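Local structure of arginyl-tRNA synthetase, putative (Plasmodium falciparum, 5JLD) at residues 517-522 against 572-577; 29-34 against 47-52. The protein probably attaches L-arginine to its cognate tRNA(Arg) at the expense of ATP, as a class I aminoacyl-tRNA synthetase, releasing AMP and diphosphate. All coordinates share one frame; numbering follows the deposited sequence.

Contact 1 and contact 2 belong to different ends of the chain and share no helix or strand. Contact 1 joins two helices of the DALR anticodon-binding domain, and all five touching residues are buried. Contact 2 ties a loop to the start of helix 49-57 in the N-terminal domain, farther from the centre of the molecule and partly open to solvent. Their centres lie about 30 Å apart, with nearest atoms about 13 Å from each other. The buried areas are almost equal, 249 and 245 Å², but the chemistry differs: contact 1 is made of methyl groups and an aromatic face, contact 2 of three hydrogen bonds centred on one asparagine amide.

Contact 1: 517-522 against 572-577; sequences LHILKF and SITKSL
Residues 517-522, which begin on helix 510-520, pack against the middle of helix 564-584, and the closest backbone pair, Ile519 CA and Thr574 CA, is 7.5 Å apart. This is helix-helix packing within the all-helical DALR anticodon-binding domain, where 39 of the 49 residues between the segments are helical. Ile519, Phe522, Ile573 and Leu577 all start their side chains toward the opposite segment, and Ile573 and Leu577 are one turn apart, as the bond from Leu577 N to Ile573 O confirms.

Ile519 touches both Ile573 and Leu577. Its CG1 branch is anti to the carbonyl carbon (chi1 -68°) and extended, which carries CD1 across to Ile573 CG2 at 3.9 Å; the two isoleucines cross at about a right angle. The same CD1 lies 4.0 Å from Thr574 OG1, a van der Waals contact with a hydroxyl oxygen whose hydrogen bond is made to Leu570 O within its own helix. Leu577 CD2 crosses Ile519 obliquely, near its CA and CG1.

Leu577 splits its two methyls between two partners. With CG anti to the backbone N (chi1 -175°), the side chain extends to meet Phe522 tip to tip. Tyr541 and Leu545 of helix 536-556 also touch Leu577, and Phe526 meets the Phe522 ring edge-to-face, so a third and a fourth helix join the packing. Phe522 CG is likewise anti to its backbone N, which presents one ring face to Leu577 CD1. A CH-pi contact results: Leu577 CD1 sits 3.5 Å from the Phe522 ring centroid and only 5° off the ring normal, with all six ring carbons, from Phe522 CG to CZ, 3.7 to 3.9 Å from that one methyl.

Contact 2: 29-34 against 47-52; sequences ISEDAI and CNNAIN
Residues 29-34, an irregular loop between helix 10-25 and strand 35-37, run beside the junction where strand 45-47 turns into helix 49-57, with Ile34 CA 6.0 Å from Cys47 CA and Ala33 CA 6.2 Å from Asn49 CA. The arrangement lies in the arginyl-tRNA synthetase N-terminal domain, beside the antiparallel pair of strands 35-37 and 45-47: the loop leads into the first, and residues 47-52 leave the second.

Asn49 carries the contact. Its CG is anti to the carbonyl carbon (chi1 -75°), and the amide reaches into the loop and bonds to backbone and side chain alike. Asn49 OD1 accepts from Ile34 N at 2.8 Å; the bond is nearly straight (171°) and lies in the carbonyl plane, on a lone pair. Asn49 ND2 donates twice. The shorter bond, 2.6 Å to Glu31 OE2, meets the anti lone pair of that oxygen and stays close to the plane of the Asn49 amide. The other, 3.0 Å to Asp32 O, is more bent, and ND2 stands above the carbonyl plane of Asp32.

Glu31 gets there by bending: CG is anti to its backbone N, but the chain folds at chi2, and its carboxylate plane stands 83° from the amide it accepts from. Glu31 OE2 also lies 4.0 Å from Asn52 CB, one turn further along the helix. Beyond the amide, Ile34 O makes a CA-H...O contact with Cys47 CA. Gln19 of helix 10-25 bonds the loop, through its side chain, at Glu31 O and Ala33 N.

Both polar atoms of the buried Asn49 amide are thus satisfied, which fixes its flip: oxygen to Ile34 N, nitrogen to two acceptors. If Glu31 is ionised, as is likely for a partly exposed carboxylate, it would polarise the amide and could strengthen OD1 as an acceptor.

Contact 1: 517-522 against 572-577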
# COMPACT_ATOMS: atom_id res chain seq x y z
N LEU A 517 -17.12 9.74 -13.89
CA LEU A 517 -16.46 8.50 -14.28
C LEU A 517 -15.26 8.22 -13.37
O LEU A 517 -15.15 7.14 -12.76
CB LEU A 517 -16.00 8.57 -15.73
CG LEU A 517 -15.10 7.41 -16.18
CD1 LEU A 517 -15.86 6.10 -16.07
CD2 LEU A 517 -14.56 7.60 -17.61
N HIS A 518 -14.37 9.21 -13.28
CA HIS A 518 -13.17 9.00 -12.52
C HIS A 518 -13.52 8.64 -11.07
O HIS A 518 -12.94 7.71 -10.51
CB HIS A 518 -12.27 10.22 -12.56
CG HIS A 518 -10.87 9.92 -12.12
ND1 HIS A 518 -10.00 9.17 -12.88
CD2 HIS A 518 -10.21 10.20 -10.97
CE1 HIS A 518 -8.85 9.04 -12.24
NE2 HIS A 518 -8.96 9.65 -11.08
N ILE A 519 -14.48 9.34 -10.50
CA ILE A 519 -14.94 9.02 -9.16
C ILE A 519 -15.40 7.56 -9.07
O ILE A 519 -15.05 6.84 -8.14
CB ILE A 519 -16.07 9.94 -8.72
CG1 ILE A 519 -15.53 11.36 -8.53
CG2 ILE A 519 -16.73 9.42 -7.46
CD1 ILE A 519 -16.63 12.42 -8.43
N LEU A 520 -16.15 7.09 -10.06
CA LEU A 520 -16.67 5.73 -10.00
C LEU A 520 -15.61 4.66 -10.33
O LEU A 520 -15.87 3.47 -10.19
CB LEU A 520 -17.88 5.57 -10.93
CG LEU A 520 -19.10 6.41 -10.55
CD1 LEU A 520 -20.11 6.41 -11.68
CD2 LEU A 520 -19.71 5.91 -9.22
N LYS A 521 -14.43 5.09 -10.78
CA LYS A 521 -13.33 4.14 -11.01
C LYS A 521 -12.63 3.67 -9.71
O LYS A 521 -11.85 2.73 -9.74
CB LYS A 521 -12.28 4.75 -11.93
CG LYS A 521 -12.70 4.93 -13.39
CD LYS A 521 -11.51 5.38 -14.22
CE LYS A 521 -11.87 5.54 -15.68
NZ LYS A 521 -10.66 5.99 -16.44
N PHE A 522 -12.90 4.36 -8.61
CA PHE A 522 -12.22 4.14 -7.33
C PHE A 522 -12.10 2.64 -6.96
O PHE A 522 -11.01 2.18 -6.68
CB PHE A 522 -12.93 4.95 -6.23
CG PHE A 522 -12.13 5.11 -4.96
CD1 PHE A 522 -10.80 5.49 -5.00
CD2 PHE A 522 -12.72 4.91 -3.71
CE1 PHE A 522 -10.07 5.66 -3.83
CE2 PHE A 522 -12.00 5.08 -2.54
CZ PHE A 522 -10.66 5.46 -2.59
N SER A 572 -18.63 18.34 -3.42
CA SER A 572 -18.69 17.66 -2.13
C SER A 572 -18.19 16.22 -2.22
O SER A 572 -17.34 15.77 -1.42
CB SER A 572 -20.13 17.68 -1.60
OG SER A 572 -20.21 17.36 -0.23
N ILE A 573 -18.71 15.51 -3.21
CA ILE A 573 -18.21 14.16 -3.47
C ILE A 573 -16.71 14.18 -3.72
O ILE A 573 -15.97 13.38 -3.13
CB ILE A 573 -18.92 13.52 -4.66
CG1 ILE A 573 -20.43 13.44 -4.38
CG2 ILE A 573 -18.31 12.14 -4.93
CD1 ILE A 573 -21.26 12.89 -5.55
N THR A 574 -16.26 15.09 -4.59
CA THR A 574 -14.84 15.16 -4.91
C THR A 574 -13.98 15.41 -3.67
O THR A 574 -12.95 14.78 -3.50
CB THR A 574 -14.53 16.24 -5.95
OG1 THR A 574 -15.24 15.94 -7.16
CG2 THR A 574 -13.02 16.29 -6.24
N LYS A 575 -14.42 16.34 -2.82
CA LYS A 575 -13.76 16.62 -1.55
C LYS A 575 -13.65 15.36 -0.69
O LYS A 575 -12.55 14.98 -0.29
CB LYS A 575 -14.51 17.70 -0.78
CG LYS A 575 -13.86 18.08 0.55
CD LYS A 575 -14.37 19.44 1.01
CE LYS A 575 -15.46 19.31 2.05
NZ LYS A 575 -14.89 19.17 3.41
N SER A 576 -14.78 14.72 -0.41
CA SER A 576 -14.76 13.47 0.34
C SER A 576 -13.73 12.47 -0.20
O SER A 576 -12.92 11.89 0.56
CB SER A 576 -16.14 12.81 0.35
OG SER A 576 -17.03 13.47 1.24
N LEU A 577 -13.76 12.27 -1.52
CA LEU A 577 -12.90 11.27 -2.14
C LEU A 577 -11.42 11.66 -2.04
O LEU A 577 -10.56 10.81 -1.78
CB LEU A 577 -13.30 11.06 -3.60
CG LEU A 577 -12.59 9.95 -4.39
CD1 LEU A 577 -12.67 8.60 -3.63
CD2 LEU A 577 -13.20 9.84 -5.80

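Contact 2: 29-34 against 47-52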
# COMPACT_ATOMS: atom_id res chain seq x y z
N ILE A 29 -15.72 -22.42 -25.86
CA ILE A 29 -14.44 -21.72 -25.91
C ILE A 29 -13.94 -21.45 -24.50
O ILE A 29 -14.73 -21.25 -23.58
CB ILE A 29 -14.54 -20.37 -26.70
CG1 ILE A 29 -13.21 -20.01 -27.35
CG2 ILE A 29 -15.04 -19.23 -25.81
CD1 ILE A 29 -13.28 -18.71 -28.15
N SER A 30 -12.63 -21.50 -24.31
CA SER A 30 -12.05 -21.09 -23.04
C SER A 30 -11.29 -19.81 -23.29
O SER A 30 -10.19 -19.83 -23.85
CB SER A 30 -11.15 -22.18 -22.43
N GLU A 31 -11.89 -18.71 -22.89
CA GLU A 31 -11.38 -17.38 -23.22
C GLU A 31 -11.82 -16.41 -22.13
O GLU A 31 -12.97 -15.99 -22.09
CB GLU A 31 -11.90 -16.94 -24.61
CG GLU A 31 -11.54 -15.51 -25.03
CD GLU A 31 -10.09 -15.36 -25.47
OE1 GLU A 31 -9.51 -16.36 -25.95
OE2 GLU A 31 -9.52 -14.26 -25.31
N ASP A 32 -10.91 -16.09 -21.22
CA ASP A 32 -11.22 -15.20 -20.12
C ASP A 32 -11.18 -13.76 -20.61
O ASP A 32 -10.17 -13.30 -21.14
CB ASP A 32 -10.26 -15.41 -18.95
CG ASP A 32 -10.74 -14.75 -17.67
OD1 ASP A 32 -10.41 -13.57 -17.44
OD2 ASP A 32 -11.46 -15.42 -16.90
N ALA A 33 -12.29 -13.05 -20.44
CA ALA A 33 -12.40 -11.68 -20.90
C ALA A 33 -11.46 -10.79 -20.11
O ALA A 33 -11.36 -10.91 -18.89
CB ALA A 33 -13.82 -11.17 -20.78
N ILE A 34 -10.74 -9.92 -20.81
CA ILE A 34 -9.91 -8.94 -20.14
C ILE A 34 -10.39 -7.54 -20.51
O ILE A 34 -10.63 -7.24 -21.68
CB ILE A 34 -8.42 -9.12 -20.47
CG1 ILE A 34 -7.94 -10.49 -19.98
CG2 ILE A 34 -7.61 -8.01 -19.81
CD1 ILE A 34 -6.45 -10.73 -20.17
N CYS A 47 -12.26 -3.78 -24.39
CA CYS A 47 -12.01 -5.21 -24.31
C CYS A 47 -11.38 -5.68 -25.61
O CYS A 47 -11.87 -5.36 -26.70
CB CYS A 47 -13.30 -5.98 -24.03
SG CYS A 47 -13.13 -7.77 -24.24
N ASN A 48 -10.30 -6.44 -25.49
CA ASN A 48 -9.47 -6.77 -26.63
C ASN A 48 -9.57 -8.22 -27.10
O ASN A 48 -8.87 -8.63 -28.03
CB ASN A 48 -8.00 -6.43 -26.31
CG ASN A 48 -7.68 -4.97 -26.57
OD1 ASN A 48 -8.29 -4.08 -25.98
ND2 ASN A 48 -6.73 -4.72 -27.45
N ASN A 49 -10.49 -8.98 -26.49
CA ASN A 49 -10.50 -10.44 -26.67
C ASN A 49 -10.79 -10.91 -28.08
O ASN A 49 -10.36 -12.00 -28.46
CB ASN A 49 -11.50 -11.08 -25.70
CG ASN A 49 -10.98 -11.12 -24.28
OD1 ASN A 49 -11.07 -10.13 -23.56
ND2 ASN A 49 -10.40 -12.24 -23.89
N ALA A 50 -11.46 -10.08 -28.87
CA ALA A 50 -11.73 -10.45 -30.26
C ALA A 50 -10.44 -10.68 -31.02
O ALA A 50 -10.37 -11.52 -31.91
CB ALA A 50 -12.57 -9.37 -30.96
N ILE A 51 -9.40 -9.94 -30.66
CA ILE A 51 -8.13 -10.02 -31.38
C ILE A 51 -7.49 -11.39 -31.13
O ILE A 51 -7.10 -12.10 -32.06
CB ILE A 51 -7.20 -8.87 -30.99
CG1 ILE A 51 -7.85 -7.55 -31.42
CG2 ILE A 51 -5.81 -9.03 -31.63
CD1 ILE A 51 -7.14 -6.29 -30.96
N ASN A 52 -7.48 -11.81 -29.87
CA ASN A 52 -6.96 -13.13 -29.53
C ASN A 52 -7.82 -14.28 -30.06
O ASN A 52 -7.29 -15.31 -30.50
CB ASN A 52 -6.79 -13.23 -28.02
CG ASN A 52 -5.54 -12.51 -27.54
OD1 ASN A 52 -4.81 -11.90 -28.34
ND2 ASN A 52 -5.28 -12.56 -26.23